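Local coordinates for adhesion G-protein coupled receptor G6 (Danio rerio, PDB 6V55), which probably couples cell adhesion to G-protein signalling during myelination, through a large glycosylated extracellular region that binds calcium, at residues F474-R479 against V522-I527; N516-A521 against N554-S559; I510-E515 against M545-I550; I564-M569 against I603-L608. One frame throughout, in Å; residues are numbered along the deposited sequence.

How the contacts relate
All four contacts cluster round the helical bundle that opens the GAIN domain. Contact 2 lies at the middle of the group, pairing helix 517-527 with helix 555-568. Contact 1 uses the same first helix, its centre about 13 Å away, to meet a loop of the preceding small disulfide-rich domain. Contact 3, centred about 10 Å from contact 2, brings in helix 534-550; Leu547 CD1 approaches Ala517 O at 3.3 Å. Contact 4 takes helix 555-568 on to the beta part of the domain, its centre about 14 Å from that of contact 2. Tyr476 OH also meets Ile510 CG2, tying contacts 1 and 3 together. The CUB-domain calcium is nearest contact 1, about 9 Å from the side chain of Gln523.

Contact 1. Residues F474-R479 against V522-I527; sequences FPYKDR and VQLADI. With NAG (2-acetamido-2-deoxy-beta-D-glucopyranose), chain K.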
loop_
_atom_site.group_PDB
_atom_site.type_symbol
_atom_site.label_atom_id
_atom_site.label_comp_id
_atom_site.label_asym_id
_atom_site.label_seq_id
_atom_site.Cartn_x
_atom_site.Cartn_y
_atom_site.Cartn_z
ATOM N N PHE A 474 3.548 14.120 -16.364
ATOM C CA PHE A 474 2.289 13.741 -16.987
ATOM C C PHE A 474 2.273 14.226 -18.429
ATOM O O PHE A 474 2.529 15.402 -18.671
ATOM C CB PHE A 474 1.109 14.340 -16.221
ATOM C CG PHE A 474 -0.222 13.947 -16.777
ATOM C CD1 PHE A 474 -0.720 12.673 -16.541
ATOM C CD2 PHE A 474 -0.958 14.824 -17.569
ATOM C CE1 PHE A 474 -1.954 12.289 -17.040
ATOM C CE2 PHE A 474 -2.192 14.436 -18.101
ATOM C CZ PHE A 474 -2.687 13.164 -17.829
ATOM N N PRO A 475 1.947 13.373 -19.408
ATOM C CA PRO A 475 1.640 11.938 -19.332
ATOM C C PRO A 475 2.662 10.985 -19.960
ATOM O O PRO A 475 2.360 9.796 -20.064
ATOM C CB PRO A 475 0.351 11.838 -20.121
ATOM C CG PRO A 475 0.600 12.811 -21.241
ATOM C CD PRO A 475 1.468 13.935 -20.682
ATOM N N TYR A 476 3.831 11.465 -20.376
ATOM C CA TYR A 476 4.711 10.587 -21.132
ATOM C C TYR A 476 5.729 9.862 -20.264
ATOM O O TYR A 476 6.262 8.833 -20.705
ATOM C CB TYR A 476 5.383 11.391 -22.248
ATOM C CG TYR A 476 4.336 11.926 -23.195
ATOM C CD1 TYR A 476 3.414 11.058 -23.801
ATOM C CD2 TYR A 476 4.239 13.283 -23.475
ATOM C CE1 TYR A 476 2.425 11.534 -24.672
ATOM C CE2 TYR A 476 3.262 13.760 -24.343
ATOM C CZ TYR A 476 2.361 12.881 -24.935
ATOM O OH TYR A 476 1.398 13.369 -25.794
ATOM N N LYS A 477 5.997 10.386 -19.058
ATOM C CA LYS A 477 6.880 9.808 -18.025
ATOM C C LYS A 477 8.328 9.616 -18.480
ATOM O O LYS A 477 9.050 8.809 -17.880
ATOM C CB LYS A 477 6.368 8.473 -17.471
ATOM C CG LYS A 477 4.928 8.404 -17.045
ATOM C CD LYS A 477 4.580 6.930 -16.779
ATOM C CE LYS A 477 4.815 6.497 -15.349
ATOM N NZ LYS A 477 3.770 5.540 -14.880
ATOM N N ASP A 478 8.771 10.348 -19.515
ATOM C CA ASP A 478 10.146 10.203 -19.992
ATOM C C ASP A 478 11.122 10.800 -18.998
ATOM O O ASP A 478 12.206 10.248 -18.785
ATOM C CB ASP A 478 10.346 10.871 -21.356
ATOM C CG ASP A 478 9.181 10.639 -22.326
ATOM O OD1 ASP A 478 8.666 11.651 -22.861
ATOM O OD2 ASP A 478 8.802 9.467 -22.589
ATOM N N ARG A 479 10.760 11.934 -18.391
ATOM C CA ARG A 479 11.555 12.616 -17.372
ATOM C C ARG A 479 10.692 12.852 -16.128
ATOM O O ARG A 479 9.511 12.485 -16.087
ATOM C CB ARG A 479 12.164 13.929 -17.904
ATOM C CG ARG A 479 12.708 13.871 -19.337
ATOM C CD ARG A 479 13.514 15.103 -19.718
ATOM N NE ARG A 479 14.918 15.033 -19.298
ATOM C CZ ARG A 479 15.846 15.930 -19.639
ATOM N NH1 ARG A 479 15.522 16.973 -20.403
ATOM N NH2 ARG A 479 17.097 15.791 -19.215
ATOM N N VAL A 522 0.915 4.709 -27.198
ATOM C CA VAL A 522 0.778 3.805 -26.056
ATOM C C VAL A 522 0.459 4.593 -24.782
ATOM O O VAL A 522 -0.454 4.223 -24.030
ATOM C CB VAL A 522 2.058 2.951 -25.927
ATOM C CG1 VAL A 522 2.274 2.451 -24.558
ATOM C CG2 VAL A 522 1.994 1.755 -26.839
ATOM N N GLN A 523 1.131 5.739 -24.572
ATOM C CA GLN A 523 0.881 6.525 -23.363
ATOM C C GLN A 523 -0.503 7.168 -23.365
ATOM O O GLN A 523 -1.211 7.082 -22.357
ATOM C CB GLN A 523 1.957 7.599 -23.162
ATOM C CG GLN A 523 3.424 7.132 -22.963
ATOM C CD GLN A 523 3.610 5.657 -22.558
ATOM O OE1 GLN A 523 3.171 5.196 -21.485
ATOM N NE2 GLN A 523 4.287 4.913 -23.430
ATOM N N LEU A 524 -0.926 7.732 -24.512
ATOM C CA LEU A 524 -2.257 8.309 -24.634
ATOM C C LEU A 524 -3.351 7.252 -24.504
ATOM O O LEU A 524 -4.412 7.544 -23.942
ATOM C CB LEU A 524 -2.395 9.027 -25.975
ATOM C CG LEU A 524 -1.490 10.207 -26.338
ATOM C CD1 LEU A 524 -1.891 10.793 -27.682
ATOM C CD2 LEU A 524 -1.420 11.280 -25.259
ATOM N N ALA A 525 -3.093 6.016 -24.959
ATOM C CA ALA A 525 -4.043 4.917 -24.782
ATOM C C ALA A 525 -4.201 4.503 -23.320
ATOM O O ALA A 525 -5.262 3.982 -22.944
ATOM C CB ALA A 525 -3.611 3.703 -25.609
ATOM N N ASP A 526 -3.174 4.727 -22.491
ATOM C CA ASP A 526 -3.307 4.476 -21.066
ATOM C C ASP A 526 -4.253 5.475 -20.386
ATOM O O ASP A 526 -5.161 5.044 -19.655
ATOM C CB ASP A 526 -1.928 4.503 -20.404
ATOM C CG ASP A 526 -1.715 3.353 -19.421
ATOM O OD1 ASP A 526 -0.707 2.622 -19.585
ATOM O OD2 ASP A 526 -2.540 3.180 -18.485
ATOM N N ILE A 527 -4.071 6.794 -20.636
ATOM C CA ILE A 527 -4.821 7.857 -19.941
ATOM C C ILE A 527 -6.309 7.802 -20.254
ATOM O O ILE A 527 -7.142 8.190 -19.423
ATOM C CB ILE A 527 -4.344 9.270 -20.312
ATOM C CG1 ILE A 527 -2.856 9.393 -20.472
ATOM C CG2 ILE A 527 -4.733 10.244 -19.234
ATOM C CD1 ILE A 527 -2.558 10.623 -21.332
HETATM C C1 NAG K . 16.165 18.111 -15.664
HETATM C C2 NAG K . 16.375 17.627 -14.214
HETATM C C3 NAG K . 17.788 17.991 -13.710
HETATM C C4 NAG K . 18.860 17.484 -14.675
HETATM C C5 NAG K . 18.586 18.012 -16.092
HETATM C C6 NAG K . 19.567 17.507 -17.135
HETATM C C7 NAG K . 14.501 17.370 -12.661
HETATM C C8 NAG K . 13.474 18.065 -11.821
HETATM N N2 NAG K . 15.343 18.162 -13.338
HETATM O O3 NAG K . 18.010 17.419 -12.423
HETATM O O4 NAG K . 20.166 17.852 -14.230
HETATM O O5 NAG K . 17.263 17.620 -16.517
HETATM O O6 NAG K . 19.199 16.251 -17.694
HETATM O O7 NAG K . 14.575 16.140 -12.715
#
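The loop between strands 468-472 and 480-488, in the small disulfide-bonded domain before GAIN, rests on helix 517-527. A cis peptide precedes Pro475, whose ring is held between two aromatics: CB lies 3.7 Å above the centre of the Phe474 ring and CG 3.9 Å above that of Tyr476. Toward the helix, Pro475 CB presses on Ile527 CD1 at 3.4 Å. Phe474 CZ meets Ile527 CG2 tip to tip at 3.8 Å, at the ring edge. The edge of Tyr476 receives Gln523 CB (3.8 Å from CD1), while its OH, hydrogen-bonded to Ile507 O, comes 3.5 Å from Leu524 CD2. An alanine in place of Tyr476 would remove the ring over Pro475 and the hydroxyl held by Ile507, and would probably loosen the loop on the helix. Farther out, Lys477 makes salt bridges to Asp98 and Glu53 beside the CUB calcium, and Arg479 NH2 comes 2.6 Å from NAG O6. This is consistent with the hormone-receptor-like domain preceding GAIN in this family.

Contact 2. Residues N516-A521 against N554-S559; sequences NAMDVA and NATLAS. With NAG (2-acetamido-2-deoxy-beta-D-glucopyranose), chain G.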
loop_
_atom_site.group_PDB
_atom_site.type_symbol
_atom_site.label_atom_id
_atom_site.label_comp_id
_atom_site.label_asym_id
_atom_site.label_seq_id
_atom_site.Cartn_x
_atom_site.Cartn_y
_atom_site.Cartn_z
ATOM N N ASN A 516 8.975 8.120 -32.420
ATOM C CA ASN A 516 8.293 8.192 -31.138
ATOM C C ASN A 516 6.780 7.973 -31.229
ATOM O O ASN A 516 6.115 8.068 -30.192
ATOM C CB ASN A 516 8.634 9.513 -30.432
ATOM C CG ASN A 516 7.785 10.681 -30.879
ATOM O OD1 ASN A 516 7.524 10.854 -32.061
ATOM N ND2 ASN A 516 7.389 11.523 -29.929
ATOM N N ALA A 517 6.232 7.652 -32.427
ATOM C CA ALA A 517 4.781 7.524 -32.612
ATOM C C ALA A 517 4.199 6.353 -31.828
ATOM O O ALA A 517 3.101 6.466 -31.261
ATOM C CB ALA A 517 4.425 7.343 -34.083
ATOM N N MET A 518 4.920 5.227 -31.791
ATOM C CA MET A 518 4.482 4.079 -31.005
ATOM C C MET A 518 4.496 4.377 -29.512
ATOM O O MET A 518 3.615 3.907 -28.787
ATOM C CB MET A 518 5.367 2.872 -31.318
ATOM C CG MET A 518 4.713 1.513 -31.074
ATOM S SD MET A 518 2.978 1.496 -31.552
ATOM C CE MET A 518 2.321 0.099 -30.698
ATOM N N ASP A 519 5.448 5.199 -29.051
ATOM C CA ASP A 519 5.540 5.517 -27.630
ATOM C C ASP A 519 4.451 6.495 -27.201
ATOM O O ASP A 519 3.852 6.314 -26.132
ATOM C CB ASP A 519 6.924 6.077 -27.310
ATOM C CG ASP A 519 7.253 6.017 -25.821
ATOM O OD1 ASP A 519 7.509 4.889 -25.314
ATOM O OD2 ASP A 519 7.251 7.103 -25.170
ATOM N N VAL A 520 4.197 7.524 -28.028
ATOM C CA VAL A 520 3.151 8.518 -27.772
ATOM C C VAL A 520 1.771 7.859 -27.738
ATOM O O VAL A 520 0.978 8.096 -26.816
ATOM C CB VAL A 520 3.208 9.620 -28.845
ATOM C CG1 VAL A 520 1.971 10.509 -28.820
ATOM C CG2 VAL A 520 4.409 10.443 -28.678
ATOM N N ALA A 521 1.487 6.986 -28.722
ATOM C CA ALA A 521 0.174 6.363 -28.840
ATOM C C ALA A 521 -0.114 5.420 -27.683
ATOM O O ALA A 521 -1.250 5.377 -27.206
ATOM C CB ALA A 521 0.067 5.616 -30.160
ATOM N N ASN A 554 1.383 0.567 -39.527
ATOM C CA ASN A 554 1.141 -0.868 -39.595
ATOM C C ASN A 554 0.129 -1.238 -38.507
ATOM O O ASN A 554 -0.461 -0.351 -37.858
ATOM C CB ASN A 554 2.433 -1.706 -39.495
ATOM C CG ASN A 554 3.434 -1.175 -38.492
ATOM O OD1 ASN A 554 3.067 -0.621 -37.457
ATOM N ND2 ASN A 554 4.732 -1.363 -38.801
ATOM N N ALA A 555 -0.064 -2.554 -38.329
ATOM C CA ALA A 555 -1.130 -3.102 -37.489
ATOM C C ALA A 555 -0.995 -2.719 -36.020
ATOM O O ALA A 555 -1.988 -2.326 -35.396
ATOM C CB ALA A 555 -1.152 -4.621 -37.595
ATOM N N THR A 556 0.212 -2.839 -35.444
ATOM C CA THR A 556 0.349 -2.625 -34.003
ATOM C C THR A 556 0.224 -1.152 -33.648
ATOM O O THR A 556 -0.350 -0.826 -32.599
ATOM C CB THR A 556 1.672 -3.188 -33.478
ATOM O OG1 THR A 556 2.769 -2.398 -33.959
ATOM C CG2 THR A 556 1.844 -4.633 -33.938
ATOM N N LEU A 557 0.658 -0.252 -34.545
ATOM C CA LEU A 557 0.397 1.175 -34.340
ATOM C C LEU A 557 -1.089 1.499 -34.483
ATOM O O LEU A 557 -1.628 2.308 -33.710
ATOM C CB LEU A 557 1.229 2.024 -35.311
ATOM C CG LEU A 557 1.129 3.550 -35.144
ATOM C CD1 LEU A 557 1.402 3.960 -33.717
ATOM C CD2 LEU A 557 2.096 4.251 -36.059
ATOM N N ALA A 558 -1.779 0.852 -35.432
ATOM C CA ALA A 558 -3.197 1.137 -35.582
ATOM C C ALA A 558 -4.037 0.500 -34.477
ATOM O O ALA A 558 -5.139 0.983 -34.184
ATOM C CB ALA A 558 -3.686 0.669 -36.935
ATOM N N SER A 559 -3.542 -0.564 -33.847
ATOM C CA SER A 559 -4.305 -1.160 -32.761
ATOM C C SER A 559 -4.270 -0.275 -31.529
ATOM O O SER A 559 -5.249 -0.218 -30.787
ATOM C CB SER A 559 -3.805 -2.561 -32.450
ATOM O OG SER A 559 -2.944 -2.550 -31.327
HETATM C C1 NAG G . 5.903 -0.919 -38.047
HETATM C C2 NAG G . 6.886 -2.054 -37.654
HETATM C C3 NAG G . 8.234 -1.486 -37.168
HETATM C C4 NAG G . 8.809 -0.462 -38.139
HETATM C C5 NAG G . 7.790 0.645 -38.392
HETATM C C6 NAG G . 8.261 1.663 -39.409
HETATM C C7 NAG G . 5.687 -4.060 -36.887
HETATM C C8 NAG G . 5.167 -4.810 -35.696
HETATM N N2 NAG G . 6.307 -2.905 -36.625
HETATM O O3 NAG G . 9.170 -2.550 -37.017
HETATM O O4 NAG G . 10.011 0.094 -37.611
HETATM O O5 NAG G . 6.588 0.059 -38.914
HETATM O O6 NAG G . 7.188 2.244 -40.140
HETATM O O7 NAG G . 5.547 -4.477 -38.035
#
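Helices 517-521 and 555-559 run nearly side by side, their axes 9.9 Å apart at closest and inclined by 25°, with Met518 and Leu557 nearest in the backbone. Both belong to the helical bundle at the start of the GAIN domain, and this is one of its helix-to-helix seams. Leu557 does most of the filling. Its CG is anti to the backbone N (chi1 -176°), which carries the two methyls across to the first helix: CD1 reaches Met518 SD at 3.6 Å and lies 4.1 Å from Ala521 CB, while CD2 faces Ala517 CB. The small side chains of Ala517 and Ala521 thus face Leu557, and Leu547 of helix 534-550 packs on the same two alanines, so three helices meet. Met518 covers the outer side. Its chain bends at chi2 and slides past Leu557 in the opposite direction, so that CE ends 3.4 Å from Thr556 O, a carbonyl already hydrogen-bonded to Thr560 OG1. At the N-terminal end of helix 555-568 Asn554, in the N-cap position, carries an N-linked sugar. Thr556 completes the Asn-Ala-Thr sequon, and its CG2 lies 3.8 Å from C8, the acetamido methyl of that NAG, whose C1 is joined to Asn554 ND2 by a 1.5 Å covalent bond.

Contact 3. Residues I510-E515 against M545-I550; sequences ITVSQE and MELVNI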
loop_
_atom_site.group_PDB
_atom_site.type_symbol
_atom_site.label_atom_id
_atom_site.label_comp_id
_atom_site.label_asym_id
_atom_site.label_seq_id
_atom_site.Cartn_x
_atom_site.Cartn_y
_atom_site.Cartn_z
ATOM N N ILE A 510 4.324 17.638 -27.088
ATOM C CA ILE A 510 5.251 16.701 -27.710
ATOM C C ILE A 510 5.097 16.790 -29.225
ATOM O O ILE A 510 4.049 17.183 -29.756
ATOM C CB ILE A 510 5.038 15.269 -27.164
ATOM C CG1 ILE A 510 6.327 14.459 -27.240
ATOM C CG2 ILE A 510 3.900 14.517 -27.867
ATOM C CD1 ILE A 510 6.214 13.087 -26.584
ATOM N N THR A 511 6.181 16.512 -29.929
ATOM C CA THR A 511 6.216 16.599 -31.379
ATOM C C THR A 511 6.443 15.191 -31.908
ATOM O O THR A 511 7.455 14.559 -31.585
ATOM C CB THR A 511 7.305 17.570 -31.833
ATOM O OG1 THR A 511 8.494 17.335 -31.063
ATOM C CG2 THR A 511 6.846 19.012 -31.607
ATOM N N VAL A 512 5.483 14.690 -32.679
ATOM C CA VAL A 512 5.486 13.282 -33.041
ATOM C C VAL A 512 6.433 13.064 -34.211
ATOM O O VAL A 512 6.610 13.935 -35.073
ATOM C CB VAL A 512 4.063 12.796 -33.360
ATOM C CG1 VAL A 512 3.251 12.691 -32.095
ATOM C CG2 VAL A 512 3.382 13.743 -34.306
ATOM N N SER A 513 7.081 11.912 -34.213
ATOM C CA SER A 513 7.959 11.482 -35.283
ATOM C C SER A 513 7.505 10.093 -35.660
ATOM O O SER A 513 6.649 9.523 -34.993
ATOM C CB SER A 513 9.423 11.415 -34.833
ATOM O OG SER A 513 9.604 10.383 -33.866
ATOM N N GLN A 514 8.134 9.517 -36.682
ATOM C CA GLN A 514 7.985 8.086 -36.922
ATOM C C GLN A 514 8.594 7.260 -35.787
ATOM O O GLN A 514 8.085 6.177 -35.462
ATOM C CB GLN A 514 8.622 7.730 -38.266
ATOM C CG GLN A 514 8.428 6.299 -38.721
ATOM C CD GLN A 514 6.972 5.902 -38.775
ATOM O OE1 GLN A 514 6.256 6.306 -39.689
ATOM N NE2 GLN A 514 6.526 5.098 -37.809
ATOM N N GLU A 515 9.638 7.771 -35.132
ATOM C CA GLU A 515 10.325 6.975 -34.125
ATOM C C GLU A 515 9.662 7.028 -32.757
ATOM O O GLU A 515 9.743 6.043 -32.010
ATOM C CB GLU A 515 11.789 7.409 -34.026
ATOM C CG GLU A 515 12.698 6.603 -34.964
ATOM C CD GLU A 515 12.507 6.962 -36.440
ATOM O OE1 GLU A 515 12.352 8.179 -36.734
ATOM O OE2 GLU A 515 12.515 6.034 -37.294
ATOM N N MET A 545 -4.458 12.862 -34.121
ATOM C CA MET A 545 -4.524 13.324 -35.508
ATOM C C MET A 545 -3.148 13.706 -36.054
ATOM O O MET A 545 -2.842 13.417 -37.218
ATOM C CB MET A 545 -5.477 14.508 -35.628
ATOM C CG MET A 545 -5.642 15.062 -37.051
ATOM S SD MET A 545 -6.195 13.812 -38.244
ATOM C CE MET A 545 -7.892 14.289 -38.156
ATOM N N GLU A 546 -2.296 14.318 -35.222
ATOM C CA GLU A 546 -0.936 14.623 -35.653
ATOM C C GLU A 546 -0.135 13.347 -35.865
ATOM O O GLU A 546 0.613 13.223 -36.848
ATOM C CB GLU A 546 -0.246 15.513 -34.622
ATOM C CG GLU A 546 -0.949 16.835 -34.339
ATOM C CD GLU A 546 -0.303 17.600 -33.177
ATOM O OE1 GLU A 546 -0.863 18.645 -32.757
ATOM O OE2 GLU A 546 0.766 17.152 -32.682
ATOM N N LEU A 547 -0.355 12.372 -34.983
ATOM C CA LEU A 547 0.308 11.087 -35.053
ATOM C C LEU A 547 -0.093 10.320 -36.298
ATOM O O LEU A 547 0.763 9.726 -36.951
ATOM C CB LEU A 547 -0.039 10.279 -33.809
ATOM C CG LEU A 547 0.685 8.968 -33.562
ATOM C CD1 LEU A 547 1.054 8.930 -32.117
ATOM C CD2 LEU A 547 -0.163 7.771 -33.905
ATOM N N VAL A 548 -1.384 10.301 -36.631
ATOM C CA VAL A 548 -1.831 9.505 -37.772
ATOM C C VAL A 548 -1.375 10.166 -39.072
ATOM O O VAL A 548 -1.004 9.483 -40.031
ATOM C CB VAL A 548 -3.359 9.295 -37.676
ATOM C CG1 VAL A 548 -3.968 8.746 -38.962
ATOM C CG2 VAL A 548 -3.671 8.330 -36.562
ATOM N N ASN A 549 -1.221 11.491 -39.060
ATOM C CA ASN A 549 -0.778 12.215 -40.244
ATOM C C ASN A 549 0.701 12.023 -40.541
ATOM O O ASN A 549 1.068 11.762 -41.692
ATOM C CB ASN A 549 -1.086 13.687 -40.079
ATOM C CG ASN A 549 -2.393 14.034 -40.692
ATOM O OD1 ASN A 549 -2.630 13.714 -41.864
ATOM N ND2 ASN A 549 -3.288 14.629 -39.908
ATOM N N ILE A 550 1.570 12.133 -39.540
ATOM C CA ILE A 550 2.987 12.078 -39.872
ATOM C C ILE A 550 3.535 10.651 -39.950
ATOM O O ILE A 550 4.538 10.432 -40.643
ATOM C CB ILE A 550 3.807 12.969 -38.915
ATOM C CG1 ILE A 550 5.045 13.522 -39.635
ATOM C CG2 ILE A 550 4.195 12.242 -37.649
ATOM C CD1 ILE A 550 5.618 14.789 -39.008
#
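One valine makes the tight half of this contact, where the loop 510-515, extended as far as Ser513, passes over the last turns of helix 534-550. Val512 points its side chain at the helix, with CG2 lying between the backbone N and the carbonyl carbon. That methyl settles on the helix backbone as well as on side chains: it is 3.8 Å from Glu546 O, 4.0 Å from Leu547 N and 3.8 Å from Ile550 CG2. Glu546 O is at the same time taken by Ile550 N, so the methyl rests against a regular turn of helix. Val512 CG1, the other branch, turns toward Leu547 CD1 at a looser 4.4 Å, on the buried side where Val520 of helix 517-527 also packs. Away from the valine the fit opens to solvent. Ile550 is itself exposed; its CG2 still reaches Val512 O at 3.9 Å, but Ser513 C only at 4.4 Å. At the other end Glu546 runs out extended to a salt bridge with Lys543, whose NZ also hydrogen-bonds to Ile510 O; a single lysine thus joins helix and loop at the rim. Further along, Gln514 OE1 accepts a hydrogen bond from Lys552 N just past the helix end. The whole is a loop leading into helix 517-527, packed by one valine on helix 534-550, part of the helical bundle of the GAIN domain.

Contact 4. Residues I564-M569 against I603-L608; sequences IISNVM and ISSKNL
Ser566 OG is the best-held polar atom, gripped by two hydrogen bonds, one firm and one weak. It accepts from Asn607 N at 3.1 Å, nearly straight at 164°, and gives its own proton weakly to Ser605 OG at 3.4 Å. With OG anti to the backbone N (chi1 -179°), the serine reaches out from helix 555-568 into the loop of the beta-hairpin 600-603/608-614. Ser605 OG in turn donates to Leu608 O, in the carbonyl plane and on a lone pair; at 2.4 Å this bond is very short, a sign of strain or slight model error. The Asn607 amide adds a second link to the helix, ND2 to Ser566 O at 3.3 Å, although the place of ND2 is less sure. Its OD1 takes Lys606 NZ at 2.8 Å, again on a lone pair. An alanine in place of Asn607 would remove the side-chain hydrogen bonds to Ser566 O and from Lys606 NZ and would probably loosen the hairpin loop on the helix, though the backbone N would remain for Ser566 OG. Beside this polar cluster Met569 slides past Asn607, then crosses Leu608 at about a right angle, CE resting 3.7 Å from Leu608 CB. Serine and asparagine hydrogen bonds thus fix the hairpin loop to the helix while Met569 and Leu608 pack beside it, joining the helical and beta parts of the GAIN domain.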
loop_
_atom_site.group_PDB
_atom_site.type_symbol
_atom_site.label_atom_id
_atom_site.label_comp_id
_atom_site.label_asym_id
_atom_site.label_seq_id
_atom_site.Cartn_x
_atom_site.Cartn_y
_atom_site.Cartn_z
ATOM N N ILE A 564 -7.398 4.279 -28.452
ATOM C CA ILE A 564 -7.598 5.655 -28.004
ATOM C C ILE A 564 -9.008 6.094 -28.352
ATOM O O ILE A 564 -9.769 6.494 -27.467
ATOM C CB ILE A 564 -6.536 6.598 -28.595
ATOM C CG1 ILE A 564 -5.179 6.103 -28.123
ATOM C CG2 ILE A 564 -6.750 7.986 -28.092
ATOM C CD1 ILE A 564 -3.962 6.656 -28.842
ATOM N N ILE A 565 -9.424 5.851 -29.600
ATOM C CA ILE A 565 -10.732 6.293 -30.095
ATOM C C ILE A 565 -11.878 5.476 -29.482
ATOM O O ILE A 565 -12.952 6.022 -29.197
ATOM C CB ILE A 565 -10.737 6.245 -31.640
ATOM C CG1 ILE A 565 -9.496 6.964 -32.204
ATOM C CG2 ILE A 565 -11.985 6.884 -32.205
ATOM C CD1 ILE A 565 -9.460 8.481 -32.009
ATOM N N SER A 566 -11.657 4.180 -29.227
ATOM C CA SER A 566 -12.650 3.363 -28.525
ATOM C C SER A 566 -12.865 3.822 -27.087
ATOM O O SER A 566 -14.003 3.809 -26.596
ATOM C CB SER A 566 -12.214 1.905 -28.512
ATOM O OG SER A 566 -13.162 1.080 -27.852
ATOM N N ASN A 567 -11.789 4.249 -26.413
ATOM C CA ASN A 567 -11.918 4.757 -25.058
ATOM C C ASN A 567 -12.570 6.131 -25.024
ATOM O O ASN A 567 -13.259 6.458 -24.051
ATOM C CB ASN A 567 -10.560 4.868 -24.410
ATOM C CG ASN A 567 -9.976 3.555 -24.029
ATOM O OD1 ASN A 567 -10.613 2.512 -24.159
ATOM N ND2 ASN A 567 -8.715 3.585 -23.604
ATOM N N VAL A 568 -12.369 6.967 -26.051
ATOM C CA VAL A 568 -13.118 8.223 -26.048
ATOM C C VAL A 568 -14.569 8.000 -26.438
ATOM O O VAL A 568 -15.403 8.851 -26.150
ATOM C CB VAL A 568 -12.522 9.351 -26.922
ATOM C CG1 VAL A 568 -11.008 9.438 -26.773
ATOM C CG2 VAL A 568 -12.936 9.269 -28.373
ATOM N N MET A 569 -14.918 6.847 -27.008
ATOM C CA MET A 569 -16.323 6.567 -27.259
ATOM C C MET A 569 -17.111 6.222 -26.002
ATOM O O MET A 569 -18.340 6.244 -26.053
ATOM C CB MET A 569 -16.460 5.419 -28.231
ATOM C CG MET A 569 -16.286 5.829 -29.635
ATOM S SD MET A 569 -16.468 4.411 -30.711
ATOM C CE MET A 569 -14.927 4.699 -31.533
ATOM N N ILE A 603 -8.816 -4.758 -37.093
ATOM C CA ILE A 603 -8.349 -4.193 -35.827
ATOM C C ILE A 603 -9.550 -3.963 -34.925
ATOM O O ILE A 603 -10.405 -3.126 -35.227
ATOM C CB ILE A 603 -7.569 -2.890 -36.015
ATOM C CG1 ILE A 603 -6.285 -3.144 -36.784
ATOM C CG2 ILE A 603 -7.202 -2.363 -34.679
ATOM C CD1 ILE A 603 -6.340 -2.531 -38.077
ATOM N N SER A 604 -9.612 -4.688 -33.821
ATOM C CA SER A 604 -10.778 -4.659 -32.960
ATOM C C SER A 604 -10.507 -3.911 -31.663
ATOM O O SER A 604 -9.361 -3.751 -31.223
ATOM C CB SER A 604 -11.247 -6.078 -32.624
ATOM O OG SER A 604 -12.580 -6.072 -32.138
ATOM N N SER A 605 -11.598 -3.470 -31.050
ATOM C CA SER A 605 -11.597 -2.888 -29.718
ATOM C C SER A 605 -12.987 -3.110 -29.139
ATOM O O SER A 605 -13.821 -3.779 -29.760
ATOM C CB SER A 605 -11.241 -1.409 -29.773
ATOM O OG SER A 605 -12.234 -0.740 -30.527
ATOM N N LYS A 606 -13.250 -2.519 -27.966
ATOM C CA LYS A 606 -14.534 -2.728 -27.300
ATOM C C LYS A 606 -15.683 -2.056 -28.056
ATOM O O LYS A 606 -16.703 -2.703 -28.310
ATOM C CB LYS A 606 -14.457 -2.253 -25.847
ATOM C CG LYS A 606 -15.646 -2.695 -24.962
ATOM C CD LYS A 606 -16.013 -1.596 -23.928
ATOM C CE LYS A 606 -17.469 -1.677 -23.431
ATOM N NZ LYS A 606 -18.407 -0.767 -24.172
ATOM N N ASN A 607 -15.517 -0.802 -28.498
ATOM C CA ASN A 607 -16.597 -0.105 -29.199
ATOM C C ASN A 607 -16.313 0.203 -30.673
ATOM O O ASN A 607 -17.084 0.954 -31.290
ATOM C CB ASN A 607 -16.934 1.212 -28.502
ATOM C CG ASN A 607 -17.249 1.035 -27.051
ATOM O OD1 ASN A 607 -18.233 0.383 -26.689
ATOM N ND2 ASN A 607 -16.426 1.640 -26.194
ATOM N N LEU A 608 -15.239 -0.340 -31.252
ATOM C CA LEU A 608 -14.802 0.045 -32.589
ATOM C C LEU A 608 -14.008 -1.088 -33.216
ATOM O O LEU A 608 -12.978 -1.498 -32.673
ATOM C CB LEU A 608 -13.927 1.296 -32.551
ATOM C CG LEU A 608 -13.420 1.745 -33.923
ATOM C CD1 LEU A 608 -14.552 2.218 -34.796
ATOM C CD2 LEU A 608 -12.352 2.807 -33.820
#